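Local structure of ricin B lectin (Clostridium thermocellum, 3VSF) at residues N367-K372 with G488-H493; V388-N393 with T475-I480; K410-V415 with W447-I452. The protein acts as an exo-beta-1,3-galactanase, joining a glycoside hydrolase family 43 catalytic module, which probably cleaves galactan chains, to a ricin-type galactose-binding module. All coordinates share one frame; numbering follows the deposited sequence.

Contact 1: residues N367-K372 with G488-H493; sequences NKNSGK and GGTNQH
Lys368 and His493 meet through their backbones, in a contact that closes the beta-trefoil lectin module by bringing one of its first turns against the turn before its last strand. Lys368 N donates to His493 O at 2.9 Å with an N-H...O angle of 158°, a fairly straight bond whose donor sits somewhat out of the carbonyl plane. One residue on, Asn369 N reaches Thr490 O only weakly, at 3.4 Å.

Side chains fill in round these bonds. Lys368 CB packs against His493 CB at 3.9 Å, and Lys368 CG lies 3.9 Å from Thr490 CB. The lysine chain then bends about CB-CG (chi2 57°), which takes the ammonium end away from the contact, while the side chain also touches Tyr456. Thr490 OG1 sits between its own backbone N and carbonyl carbon (chi1 58°), and from there it faces Asn369 CB at 3.1 Å, the two side chains crossing nearly at right angles.

The 490-492 segment is a short 3-10 turn. Thr490 O takes a second, weak bond from His493 N at 3.3 Å, so one carbonyl serves both the turn and the contact. Gln492 opens a Gln-x-Trp sequence, the signature of ricin-type trefoils; its NE2 is held by Asp469 and by the carbonyl of Ser485, while Asn491 ND2 bonds Val470 O and a glycerol, probably carried over from crystallisation.

On the other side, Gly371 N returns to Asn367 O at 2.9 Å, curling 367-371 into a compact turn. Gly371 has positive phi, which glycine accepts readily. The turn is finished by an ST turn, in which Ser370 OG accepts from Lys372 N at 3.1 Å.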
ATOM      1  N   ASN A 367      -4.061  -4.577 -35.739  1.00 55.19           N
ATOM      2  CA  ASN A 367      -5.389  -5.008 -36.152  1.00 56.31           C
ATOM      3  C   ASN A 367      -5.379  -5.568 -37.572  1.00 58.87           C
ATOM      4  O   ASN A 367      -4.748  -5.004 -38.465  1.00 59.16           O
ATOM      5  CB  ASN A 367      -6.383  -3.847 -36.054  1.00 55.29           C
ATOM      6  CG  ASN A 367      -7.814  -4.283 -36.300  1.00 58.14           C
ATOM      7  OD1 ASN A 367      -8.211  -5.389 -35.930  1.00 57.98           O
ATOM      8  ND2 ASN A 367      -8.597  -3.416 -36.934  1.00 59.08           N
ATOM      9  N   LYS A 368      -6.078  -6.681 -37.774  1.00 58.69           N
ATOM     10  CA  LYS A 368      -6.122  -7.330 -39.079  1.00 59.07           C
ATOM     11  C   LYS A 368      -6.837  -6.471 -40.115  1.00 58.79           C
ATOM     12  O   LYS A 368      -6.354  -6.300 -41.233  1.00 61.51           O
ATOM     13  CB  LYS A 368      -6.798  -8.700 -38.976  1.00 61.58           C
ATOM     14  CG  LYS A 368      -7.032  -9.382 -40.316  1.00 59.36           C
ATOM     15  CD  LYS A 368      -5.732  -9.558 -41.084  1.00 64.78           C
ATOM     16  CE  LYS A 368      -5.974 -10.189 -42.447  1.00 67.42           C
ATOM     17  NZ  LYS A 368      -4.715 -10.314 -43.234  1.00 68.15           N
ATOM     18  N   ASN A 369      -7.987  -5.924 -39.733  1.00 59.68           N
ATOM     19  CA  ASN A 369      -8.815  -5.158 -40.658  1.00 57.11           C
ATOM     20  C   ASN A 369      -8.260  -3.775 -40.997  1.00 56.60           C
ATOM     21  O   ASN A 369      -8.230  -3.382 -42.162  1.00 59.81           O
ATOM     22  CB  ASN A 369     -10.240  -5.031 -40.118  1.00 54.94           C
ATOM     23  CG  ASN A 369     -11.112  -4.139 -40.981  1.00 53.58           C
ATOM     24  OD1 ASN A 369     -11.582  -4.550 -42.040  1.00 56.69           O
ATOM     25  ND2 ASN A 369     -11.334  -2.911 -40.527  1.00 53.80           N
ATOM     26  N   SER A 370      -7.825  -3.042 -39.978  1.00 56.28           N
ATOM     27  CA  SER A 370      -7.387  -1.661 -40.168  1.00 54.29           C
ATOM     28  C   SER A 370      -5.893  -1.552 -40.449  1.00 54.25           C
ATOM     29  O   SER A 370      -5.452  -0.650 -41.160  1.00 53.36           O
ATOM     30  CB  SER A 370      -7.742  -0.817 -38.944  1.00 56.86           C
ATOM     31  OG  SER A 370      -6.999  -1.228 -37.810  1.00 56.67           O
ATOM     32  N   GLY A 371      -5.118  -2.471 -39.885  1.00 56.37           N
ATOM     33  CA  GLY A 371      -3.673  -2.417 -40.005  1.00 55.56           C
ATOM     34  C   GLY A 371      -3.075  -1.464 -38.988  1.00 58.05           C
ATOM     35  O   GLY A 371      -1.859  -1.279 -38.932  1.00 58.79           O
ATOM     36  N   LYS A 372      -3.939  -0.852 -38.184  1.00 58.33           N
ATOM     37  CA  LYS A 372      -3.505   0.046 -37.121  1.00 58.21           C
ATOM     38  C   LYS A 372      -3.102  -0.760 -35.889  1.00 57.77           C
ATOM     39  O   LYS A 372      -3.447  -1.935 -35.768  1.00 56.85           O
ATOM     40  CB  LYS A 372      -4.620   1.029 -36.765  1.00 58.84           C
ATOM     41  CG  LYS A 372      -5.067   1.919 -37.915  1.00 54.61           C
ATOM     42  CD  LYS A 372      -3.993   2.926 -38.291  1.00 58.64           C
ATOM     43  CE  LYS A 372      -4.485   3.893 -39.359  1.00 57.45           C
ATOM     44  NZ  LYS A 372      -4.820   3.202 -40.634  1.00 58.55           N
ATOM     45  N   GLY A 488     -16.381 -12.981 -35.077  1.00 66.34           N
ATOM     46  CA  GLY A 488     -15.553 -13.519 -36.141  1.00 62.61           C
ATOM     47  C   GLY A 488     -15.080 -12.474 -37.134  1.00 63.48           C
ATOM     48  O   GLY A 488     -14.478 -12.805 -38.155  1.00 66.24           O
ATOM     49  N   GLY A 489     -15.355 -11.208 -36.838  1.00 61.11           N
ATOM     50  CA  GLY A 489     -14.922 -10.118 -37.693  1.00 56.35           C
ATOM     51  C   GLY A 489     -13.419  -9.919 -37.636  1.00 57.86           C
ATOM     52  O   GLY A 489     -12.773 -10.299 -36.660  1.00 60.18           O
ATOM     53  N   THR A 490     -12.860  -9.323 -38.683  1.00 58.27           N
ATOM     54  CA  THR A 490     -11.421  -9.095 -38.747  1.00 58.21           C
ATOM     55  C   THR A 490     -11.005  -7.907 -37.888  1.00 57.52           C
ATOM     56  O   THR A 490      -9.823  -7.730 -37.590  1.00 59.15           O
ATOM     57  CB  THR A 490     -10.943  -8.871 -40.193  1.00 57.47           C
ATOM     58  OG1 THR A 490     -11.643  -7.759 -40.764  1.00 57.05           O
ATOM     59  CG2 THR A 490     -11.197 -10.112 -41.034  1.00 57.37           C
ATOM     60  N   ASN A 491     -11.978  -7.093 -37.494  1.00 52.87           N
ATOM     61  CA  ASN A 491     -11.707  -5.967 -36.610  1.00 55.89           C
ATOM     62  C   ASN A 491     -11.507  -6.444 -35.176  1.00 56.27           C
ATOM     63  O   ASN A 491     -11.228  -5.650 -34.277  1.00 52.23           O
ATOM     64  CB  ASN A 491     -12.838  -4.940 -36.676  1.00 54.26           C
ATOM     65  CG  ASN A 491     -14.159  -5.492 -36.176  1.00 55.31           C
ATOM     66  OD1 ASN A 491     -14.491  -6.654 -36.413  1.00 55.64           O
ATOM     67  ND2 ASN A 491     -14.919  -4.659 -35.474  1.00 51.34           N
ATOM     68  N   GLN A 492     -11.649  -7.751 -34.976  1.00 56.63           N
ATOM     69  CA  GLN A 492     -11.484  -8.359 -33.663  1.00 54.78           C
ATOM     70  C   GLN A 492     -10.232  -9.228 -33.614  1.00 57.45           C
ATOM     71  O   GLN A 492      -9.912  -9.816 -32.582  1.00 63.47           O
ATOM     72  CB  GLN A 492     -12.711  -9.201 -33.312  1.00 53.80           C
ATOM     73  CG  GLN A 492     -14.007  -8.413 -33.253  1.00 56.71           C
ATOM     74  CD  GLN A 492     -15.210  -9.293 -32.985  1.00 58.12           C
ATOM     75  OE1 GLN A 492     -15.173 -10.502 -33.219  1.00 61.15           O
ATOM     76  NE2 GLN A 492     -16.284  -8.692 -32.490  1.00 56.65           N
ATOM     77  N   HIS A 493      -9.528  -9.306 -34.739  1.00 58.72           N
ATOM     78  CA  HIS A 493      -8.321 -10.121 -34.833  1.00 58.25           C
ATOM     79  C   HIS A 493      -7.067  -9.256 -34.750  1.00 56.99           C
ATOM     80  O   HIS A 493      -6.948  -8.251 -35.451  1.00 56.67           O
ATOM     81  CB  HIS A 493      -8.325 -10.931 -36.132  1.00 60.63           C
ATOM     82  CG  HIS A 493      -9.518 -11.826 -36.281  1.00 59.43           C
ATOM     83  ND1 HIS A 493      -9.739 -12.588 -37.408  1.00 62.87           N
ATOM     84  CD2 HIS A 493     -10.551 -12.080 -35.446  1.00 60.30           C
ATOM     85  CE1 HIS A 493     -10.859 -13.273 -37.260  1.00 63.81           C
ATOM     86  NE2 HIS A 493     -11.371 -12.984 -36.078  1.00 61.95           N
TER

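Contact 2: residues V388-N393 with T475-I480; sequences VQWTDN and TEDGGI
Asp477 lies flat on the indole of Trp390: carboxylate and ring planes are 8° apart, and Asp477 CB stands over the six-membered ring, 3.6 Å from its centroid, in a CH-pi contact. With CG of Trp390 roughly anti to the backbone N (chi1 -156°), the indole is brought against Asp477, one face toward the carboxylate.

The same carboxylate is also gripped through OD1. Thr391 OG1 donates to Asp477 OD1 at 2.9 Å on the syn lone pair, and Thr391 N adds a weak bond to that oxygen, so the stacked group is also limited in its rotation.

Gln389 reaches out extended beyond CG, and its NE2 gives a 2.9 Å bond to Glu476 O, while OE1 pairs with Ser370 OG. Its backbone bonds in both directions: Gln389 N to Gly479 O, and Gly478 N to Gln389 O at 2.9 Å, almost linear at the acceptor (175°). Glu476 to Gly479 form a type II beta turn, with Gly478 in the third position at positive phi.

In this beta-trefoil, strand 385-390 pairs antiparallel with strand 479-484 here and with strand 373-376 as well, where Val388 bonds Asp375 and Trp390 bonds Val373.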
ATOM      1  N   VAL A 388      -7.090   3.668 -28.092  1.00 55.26           N
ATOM      2  CA  VAL A 388      -7.463   3.823 -29.492  1.00 53.25           C
ATOM      3  C   VAL A 388      -6.470   3.116 -30.406  1.00 54.38           C
ATOM      4  O   VAL A 388      -5.367   2.770 -29.988  1.00 54.83           O
ATOM      5  CB  VAL A 388      -7.525   5.308 -29.896  1.00 52.22           C
ATOM      6  CG1 VAL A 388      -8.559   6.045 -29.060  1.00 54.33           C
ATOM      7  CG2 VAL A 388      -6.156   5.953 -29.748  1.00 54.24           C
ATOM      8  N   GLN A 389      -6.870   2.901 -31.655  1.00 55.30           N
ATOM      9  CA  GLN A 389      -5.966   2.358 -32.658  1.00 54.66           C
ATOM     10  C   GLN A 389      -5.281   3.509 -33.382  1.00 55.21           C
ATOM     11  O   GLN A 389      -5.885   4.559 -33.605  1.00 55.12           O
ATOM     12  CB  GLN A 389      -6.718   1.484 -33.662  1.00 53.85           C
ATOM     13  CG  GLN A 389      -7.621   2.259 -34.611  1.00 52.78           C
ATOM     14  CD  GLN A 389      -8.143   1.404 -35.748  1.00 52.00           C
ATOM     15  OE1 GLN A 389      -7.918   0.195 -35.784  1.00 53.99           O
ATOM     16  NE2 GLN A 389      -8.843   2.030 -36.686  1.00 51.41           N
ATOM     17  N   TRP A 390      -4.017   3.315 -33.742  1.00 58.39           N
ATOM     18  CA  TRP A 390      -3.265   4.355 -34.431  1.00 59.71           C
ATOM     19  C   TRP A 390      -2.255   3.748 -35.395  1.00 60.47           C
ATOM     20  O   TRP A 390      -1.947   2.558 -35.318  1.00 58.22           O
ATOM     21  CB  TRP A 390      -2.553   5.257 -33.422  1.00 59.31           C
ATOM     22  CG  TRP A 390      -2.255   6.624 -33.951  1.00 62.06           C
ATOM     23  CD1 TRP A 390      -1.125   7.025 -34.602  1.00 64.34           C
ATOM     24  CD2 TRP A 390      -3.104   7.774 -33.875  1.00 58.97           C
ATOM     25  NE1 TRP A 390      -1.217   8.354 -34.936  1.00 63.58           N
ATOM     26  CE2 TRP A 390      -2.424   8.839 -34.501  1.00 59.16           C
ATOM     27  CE3 TRP A 390      -4.374   8.009 -33.339  1.00 58.42           C
ATOM     28  CZ2 TRP A 390      -2.970  10.115 -34.604  1.00 61.50           C
ATOM     29  CZ3 TRP A 390      -4.914   9.277 -33.442  1.00 58.83           C
ATOM     30  CH2 TRP A 390      -4.213  10.315 -34.070  1.00 61.94           C
ATOM     31  N   THR A 391      -1.744   4.572 -36.303  1.00 61.10           N
ATOM     32  CA  THR A 391      -0.769   4.118 -37.285  1.00 65.33           C
ATOM     33  C   THR A 391       0.548   3.744 -36.614  1.00 67.03           C
ATOM     34  O   THR A 391       1.036   4.462 -35.741  1.00 66.41           O
ATOM     35  CB  THR A 391      -0.502   5.194 -38.355  1.00 65.73           C
ATOM     36  OG1 THR A 391      -1.733   5.554 -38.995  1.00 64.05           O
ATOM     37  CG2 THR A 391       0.475   4.678 -39.398  1.00 62.44           C
ATOM     38  N   ASP A 392       1.115   2.613 -37.026  1.00 64.72           N
ATOM     39  CA  ASP A 392       2.391   2.156 -36.493  1.00 65.42           C
ATOM     40  C   ASP A 392       3.463   3.221 -36.702  1.00 69.29           C
ATOM     41  O   ASP A 392       3.964   3.396 -37.813  1.00 74.29           O
ATOM     42  CB  ASP A 392       2.810   0.849 -37.168  1.00 64.50           C
ATOM     43  CG  ASP A 392       4.019   0.210 -36.509  1.00 72.88           C
ATOM     44  OD1 ASP A 392       4.815   0.938 -35.881  1.00 75.25           O
ATOM     45  OD2 ASP A 392       4.172  -1.025 -36.622  1.00 69.33           O
ATOM     46  N   ASN A 393       3.809   3.931 -35.633  1.00 68.03           N
ATOM     47  CA  ASN A 393       4.822   4.977 -35.709  1.00 70.28           C
ATOM     48  C   ASN A 393       6.006   4.716 -34.781  1.00 74.88           C
ATOM     49  O   ASN A 393       6.795   5.618 -34.499  1.00 75.42           O
ATOM     50  CB  ASN A 393       4.206   6.349 -35.418  1.00 69.60           C
ATOM     51  CG  ASN A 393       3.703   6.474 -33.994  1.00 74.07           C
ATOM     52  OD1 ASN A 393       3.512   5.476 -33.300  1.00 74.49           O
ATOM     53  ND2 ASN A 393       3.479   7.706 -33.552  1.00 71.98           N
ATOM     54  N   THR A 475     -11.261   2.162 -39.602  1.00 53.77           N
ATOM     55  CA  THR A 475     -10.008   1.935 -40.304  1.00 54.28           C
ATOM     56  C   THR A 475      -9.121   3.175 -40.225  1.00 52.90           C
ATOM     57  O   THR A 475      -8.067   3.240 -40.856  1.00 55.87           O
ATOM     58  CB  THR A 475     -10.260   1.568 -41.780  1.00 53.03           C
ATOM     59  OG1 THR A 475      -9.013   1.311 -42.438  1.00 65.35           O
ATOM     60  CG2 THR A 475     -10.986   2.698 -42.494  1.00 50.35           C
ATOM     61  N   GLU A 476      -9.552   4.152 -39.434  1.00 51.89           N
ATOM     62  CA  GLU A 476      -8.852   5.427 -39.333  1.00 52.84           C
ATOM     63  C   GLU A 476      -8.152   5.595 -37.988  1.00 53.68           C
ATOM     64  O   GLU A 476      -8.377   4.821 -37.059  1.00 54.22           O
ATOM     65  CB  GLU A 476      -9.829   6.582 -39.556  1.00 53.13           C
ATOM     66  CG  GLU A 476     -10.638   6.464 -40.837  1.00 53.30           C
ATOM     67  CD  GLU A 476      -9.764   6.461 -42.075  1.00 56.89           C
ATOM     68  OE1 GLU A 476      -8.781   7.230 -42.109  1.00 62.10           O
ATOM     69  OE2 GLU A 476     -10.058   5.684 -43.009  1.00 58.52           O
ATOM     70  N   ASP A 477      -7.300   6.612 -37.896  1.00 55.98           N
ATOM     71  CA  ASP A 477      -6.610   6.926 -36.650  1.00 56.21           C
ATOM     72  C   ASP A 477      -7.592   7.409 -35.590  1.00 58.44           C
ATOM     73  O   ASP A 477      -8.519   8.164 -35.886  1.00 58.68           O
ATOM     74  CB  ASP A 477      -5.534   7.991 -36.879  1.00 59.00           C
ATOM     75  CG  ASP A 477      -4.283   7.430 -37.525  1.00 61.44           C
ATOM     76  OD1 ASP A 477      -3.992   6.232 -37.323  1.00 62.44           O
ATOM     77  OD2 ASP A 477      -3.585   8.189 -38.230  1.00 63.69           O
ATOM     78  N   GLY A 478      -7.381   6.974 -34.352  1.00 55.25           N
ATOM     79  CA  GLY A 478      -8.221   7.395 -33.246  1.00 56.36           C
ATOM     80  C   GLY A 478      -9.433   6.506 -33.054  1.00 54.72           C
ATOM     81  O   GLY A 478     -10.303   6.802 -32.235  1.00 57.08           O
ATOM     82  N   GLY A 479      -9.493   5.417 -33.813  1.00 53.18           N
ATOM     83  CA  GLY A 479     -10.580   4.465 -33.690  1.00 52.87           C
ATOM     84  C   GLY A 479     -10.675   3.918 -32.280  1.00 53.66           C
ATOM     85  O   GLY A 479      -9.693   3.413 -31.735  1.00 53.46           O
ATOM     86  N   ILE A 480     -11.857   4.022 -31.683  1.00 50.29           N
ATOM     87  CA  ILE A 480     -12.057   3.588 -30.307  1.00 53.04           C
ATOM     88  C   ILE A 480     -11.910   2.079 -30.159  1.00 52.15           C
ATOM     89  O   ILE A 480     -12.551   1.312 -30.875  1.00 52.17           O
ATOM     90  CB  ILE A 480     -13.439   4.011 -29.767  1.00 55.41           C
ATOM     91  CG1 ILE A 480     -13.531   5.532 -29.639  1.00 55.50           C
ATOM     92  CG2 ILE A 480     -13.706   3.355 -28.421  1.00 50.54           C
ATOM     93  CD1 ILE A 480     -13.746   6.250 -30.956  1.00 61.97           C
TER

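Contact 3: residues K410-V415 with W447-I452; sequences KKIVNV and WKFTDI
An antiparallel strand pairing in the beta-trefoil lectin module joins Lys410 to Trp447, and two backbone bonds define it as a hydrogen-bonded pair. Trp447 N donates to Lys410 O at 2.8 Å, in the carbonyl plane, whereas Lys410 N to Trp447 O, at 2.7 Å, is more bent, with an N-H...O angle of 131°. The pairing is brief: the axes of segments 410-414 and 447-452 stand at 101°, so the chains splay apart beyond this point.

Apolar side chains fill the angle between the diverging strands. Ile412, with its chain extended (chi2 -179°), lays CD1 over one face of the Trp447 indole, 4.2 Å from the centroid of the five-membered ring, while its CG1 packs 3.8 Å from Trp447 CD1. The two side chains cross at about a right angle. Ile412 CD1 also touches Phe449 CZ at 4.0 Å, so one methyl bridges both aromatic residues.

Trp447, buried, is the tryptophan of a Gln-x-Trp sequence, the recurring signature of ricin-type trefoils. Its NE1 is satisfied by Leu421 O, next in sequence to Asp422, which binds galactose in another structure of this protein, no sugar being bound here. The nearest side-chain atoms of Trp447 and Asp422 are about 6 Å apart, and those of Trp447 and Asn444, another galactose-binding residue, about 7 Å, consistent with a second-shell indole. Ile459 and Val423 touch it from strands 456-461 and 420-423.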
ATOM      1  N   LYS A 410      -3.278 -13.093 -19.107  1.00 64.47           N
ATOM      2  CA  LYS A 410      -2.086 -12.264 -18.982  1.00 62.95           C
ATOM      3  C   LYS A 410      -2.444 -10.792 -18.807  1.00 61.19           C
ATOM      4  O   LYS A 410      -3.574 -10.382 -19.062  1.00 62.51           O
ATOM      5  CB  LYS A 410      -1.193 -12.429 -20.213  1.00 68.14           C
ATOM      6  CG  LYS A 410      -0.594 -13.816 -20.377  1.00 74.88           C
ATOM      7  CD  LYS A 410       0.054 -13.979 -21.742  1.00 71.34           C
ATOM      8  CE  LYS A 410       0.776 -15.312 -21.855  1.00 76.55           C
ATOM      9  NZ  LYS A 410       1.905 -15.409 -20.889  1.00 78.63           N
ATOM     10  N   LYS A 411      -1.467 -10.003 -18.373  1.00 62.18           N
ATOM     11  CA  LYS A 411      -1.643  -8.563 -18.231  1.00 61.16           C
ATOM     12  C   LYS A 411      -1.004  -7.827 -19.400  1.00 64.23           C
ATOM     13  O   LYS A 411       0.184  -7.997 -19.674  1.00 67.40           O
ATOM     14  CB  LYS A 411      -1.025  -8.070 -16.923  1.00 60.44           C
ATOM     15  CG  LYS A 411      -2.002  -7.929 -15.769  1.00 60.99           C
ATOM     16  CD  LYS A 411      -1.301  -7.383 -14.534  1.00 58.99           C
ATOM     17  CE  LYS A 411      -0.586  -6.075 -14.840  1.00 59.36           C
ATOM     18  NZ  LYS A 411       0.197  -5.576 -13.676  1.00 58.98           N
ATOM     19  N   ILE A 412      -1.793  -7.011 -20.088  1.00 61.32           N
ATOM     20  CA  ILE A 412      -1.269  -6.181 -21.162  1.00 58.12           C
ATOM     21  C   ILE A 412      -0.937  -4.798 -20.616  1.00 59.35           C
ATOM     22  O   ILE A 412      -1.828  -3.978 -20.398  1.00 59.16           O
ATOM     23  CB  ILE A 412      -2.270  -6.057 -22.324  1.00 58.34           C
ATOM     24  CG1 ILE A 412      -2.693  -7.445 -22.810  1.00 54.83           C
ATOM     25  CG2 ILE A 412      -1.666  -5.251 -23.465  1.00 60.61           C
ATOM     26  CD1 ILE A 412      -3.658  -7.418 -23.975  1.00 52.56           C
ATOM     27  N   VAL A 413       0.348  -4.546 -20.392  1.00 61.32           N
ATOM     28  CA  VAL A 413       0.788  -3.309 -19.757  1.00 62.75           C
ATOM     29  C   VAL A 413       1.449  -2.362 -20.751  1.00 61.09           C
ATOM     30  O   VAL A 413       2.310  -2.766 -21.529  1.00 61.30           O
ATOM     31  CB  VAL A 413       1.776  -3.591 -18.607  1.00 61.32           C
ATOM     32  CG1 VAL A 413       2.079  -2.311 -17.841  1.00 61.48           C
ATOM     33  CG2 VAL A 413       1.217  -4.652 -17.675  1.00 60.24           C
ATOM     34  N   ASN A 414       1.042  -1.097 -20.717  1.00 60.98           N
ATOM     35  CA  ASN A 414       1.637  -0.078 -21.572  1.00 63.68           C
ATOM     36  C   ASN A 414       3.065   0.213 -21.129  1.00 66.63           C
ATOM     37  O   ASN A 414       3.384   0.117 -19.945  1.00 70.54           O
ATOM     38  CB  ASN A 414       0.795   1.200 -21.542  1.00 64.71           C
ATOM     39  CG  ASN A 414       1.142   2.157 -22.667  1.00 67.43           C
ATOM     40  OD1 ASN A 414       1.911   3.100 -22.483  1.00 67.79           O
ATOM     41  ND2 ASN A 414       0.568   1.919 -23.841  1.00 62.94           N
ATOM     42  N   VAL A 415       3.928   0.560 -22.078  1.00 66.64           N
ATOM     43  CA  VAL A 415       5.325   0.834 -21.762  1.00 65.91           C
ATOM     44  C   VAL A 415       5.529   2.272 -21.294  1.00 66.81           C
ATOM     45  O   VAL A 415       6.131   2.509 -20.245  1.00 70.50           O
ATOM     46  CB  VAL A 415       6.250   0.540 -22.956  1.00 69.48           C
ATOM     47  CG1 VAL A 415       7.656   1.047 -22.676  1.00 69.35           C
ATOM     48  CG2 VAL A 415       6.265  -0.951 -23.259  1.00 68.52           C
ATOM     49  N   TRP A 447      -6.239 -10.944 -19.727  1.00 61.34           N
ATOM     50  CA  TRP A 447      -6.564 -11.234 -21.120  1.00 61.29           C
ATOM     51  C   TRP A 447      -6.012 -12.578 -21.574  1.00 64.09           C
ATOM     52  O   TRP A 447      -4.854 -12.904 -21.311  1.00 65.74           O
ATOM     53  CB  TRP A 447      -6.024 -10.124 -22.025  1.00 57.37           C
ATOM     54  CG  TRP A 447      -6.539  -8.767 -21.670  1.00 55.56           C
ATOM     55  CD1 TRP A 447      -5.946  -7.855 -20.849  1.00 53.17           C
ATOM     56  CD2 TRP A 447      -7.756  -8.168 -22.125  1.00 55.32           C
ATOM     57  NE1 TRP A 447      -6.719  -6.722 -20.764  1.00 53.28           N
ATOM     58  CE2 TRP A 447      -7.837  -6.889 -21.540  1.00 56.15           C
ATOM     59  CE3 TRP A 447      -8.788  -8.587 -22.971  1.00 53.96           C
ATOM     60  CZ2 TRP A 447      -8.906  -6.027 -21.772  1.00 56.42           C
ATOM     61  CZ3 TRP A 447      -9.848  -7.732 -23.200  1.00 51.88           C
ATOM     62  CH2 TRP A 447      -9.898  -6.466 -22.605  1.00 52.29           C
ATOM     63  N   LYS A 448      -6.845 -13.354 -22.261  1.00 63.84           N
ATOM     64  CA  LYS A 448      -6.410 -14.632 -22.812  1.00 65.27           C
ATOM     65  C   LYS A 448      -6.238 -14.549 -24.325  1.00 66.21           C
ATOM     66  O   LYS A 448      -7.111 -14.047 -25.034  1.00 64.90           O
ATOM     67  CB  LYS A 448      -7.399 -15.747 -22.461  1.00 67.47           C
ATOM     68  CG  LYS A 448      -6.976 -17.117 -22.972  1.00 69.45           C
ATOM     69  CD  LYS A 448      -7.904 -18.217 -22.485  1.00 74.67           C
ATOM     70  CE  LYS A 448      -9.284 -18.103 -23.109  1.00 75.46           C
ATOM     71  NZ  LYS A 448     -10.170 -19.226 -22.688  1.00 77.59           N
ATOM     72  N   PHE A 449      -5.105 -15.045 -24.812  1.00 68.46           N
ATOM     73  CA  PHE A 449      -4.825 -15.056 -26.242  1.00 63.11           C
ATOM     74  C   PHE A 449      -5.211 -16.392 -26.866  1.00 65.16           C
ATOM     75  O   PHE A 449      -4.760 -17.449 -26.424  1.00 67.57           O
ATOM     76  CB  PHE A 449      -3.346 -14.765 -26.500  1.00 59.73           C
ATOM     77  CG  PHE A 449      -2.947 -13.348 -26.204  1.00 61.63           C
ATOM     78  CD1 PHE A 449      -2.756 -12.440 -27.231  1.00 62.95           C
ATOM     79  CD2 PHE A 449      -2.769 -12.923 -24.898  1.00 59.56           C
ATOM     80  CE1 PHE A 449      -2.389 -11.135 -26.961  1.00 64.78           C
ATOM     81  CE2 PHE A 449      -2.403 -11.619 -24.623  1.00 59.64           C
ATOM     82  CZ  PHE A 449      -2.214 -10.724 -25.656  1.00 60.52           C
ATOM     83  N   THR A 450      -6.050 -16.338 -27.894  1.00 66.24           N
ATOM     84  CA  THR A 450      -6.477 -17.539 -28.597  1.00 65.82           C
ATOM     85  C   THR A 450      -5.983 -17.517 -30.039  1.00 71.28           C
ATOM     86  O   THR A 450      -6.437 -16.707 -30.847  1.00 71.58           O
ATOM     87  CB  THR A 450      -8.010 -17.677 -28.592  1.00 66.71           C
ATOM     88  OG1 THR A 450      -8.503 -17.504 -27.258  1.00 64.18           O
ATOM     89  CG2 THR A 450      -8.424 -19.045 -29.112  1.00 68.46           C
ATOM     90  N   ASP A 451      -5.048 -18.407 -30.354  1.00 75.03           N
ATOM     91  CA  ASP A 451      -4.476 -18.482 -31.694  1.00 74.06           C
ATOM     92  C   ASP A 451      -5.529 -18.876 -32.726  1.00 73.95           C
ATOM     93  O   ASP A 451      -6.200 -19.898 -32.582  1.00 72.59           O
ATOM     94  CB  ASP A 451      -3.310 -19.476 -31.724  1.00 77.48           C
ATOM     95  CG  ASP A 451      -2.656 -19.574 -33.091  1.00 80.56           C
ATOM     96  OD1 ASP A 451      -1.698 -18.815 -33.350  1.00 82.27           O
ATOM     97  OD2 ASP A 451      -3.097 -20.412 -33.906  1.00 78.16           O
ATOM     98  N   ILE A 452      -5.671 -18.057 -33.763  1.00 72.96           N
ATOM     99  CA  ILE A 452      -6.607 -18.344 -34.844  1.00 75.26           C
ATOM    100  C   ILE A 452      -5.864 -18.640 -36.144  1.00 79.86           C
ATOM    101  O   ILE A 452      -6.479 -18.946 -37.167  1.00 78.35           O
ATOM    102  CB  ILE A 452      -7.599 -17.187 -35.066  1.00 72.16           C
ATOM    103  CG1 ILE A 452      -6.849 -15.886 -35.356  1.00 71.09           C
ATOM    104  CG2 ILE A 452      -8.501 -17.021 -33.856  1.00 71.82           C
ATOM    105  CD1 ILE A 452      -7.751 -14.683 -35.509  1.00 65.68           C
TER

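All three contacts lie in the beta-trefoil module. Contact 3 is the most apolar, with buried Ile412 and Trp447 near a galactose site, whereas contacts 1 and 2 mix buried and exposed residues and rely more on polar atoms. Contact 3 pairs two strands, contact 2 sets a strand end against a beta turn and the start of a weakly bonded strand, and contact 1 joins two turns. Contacts 1 and 2, with centres about 12 Å apart, are coupled directly: Lys372 NZ reaches Thr475 O at 3.3 Å. Contact 1 also touches contact 3 through His493 CG and Ile452 CD1, 3.4 Å apart, while contacts 2 and 3 do not touch, their nearest atoms being about 9 Å apart.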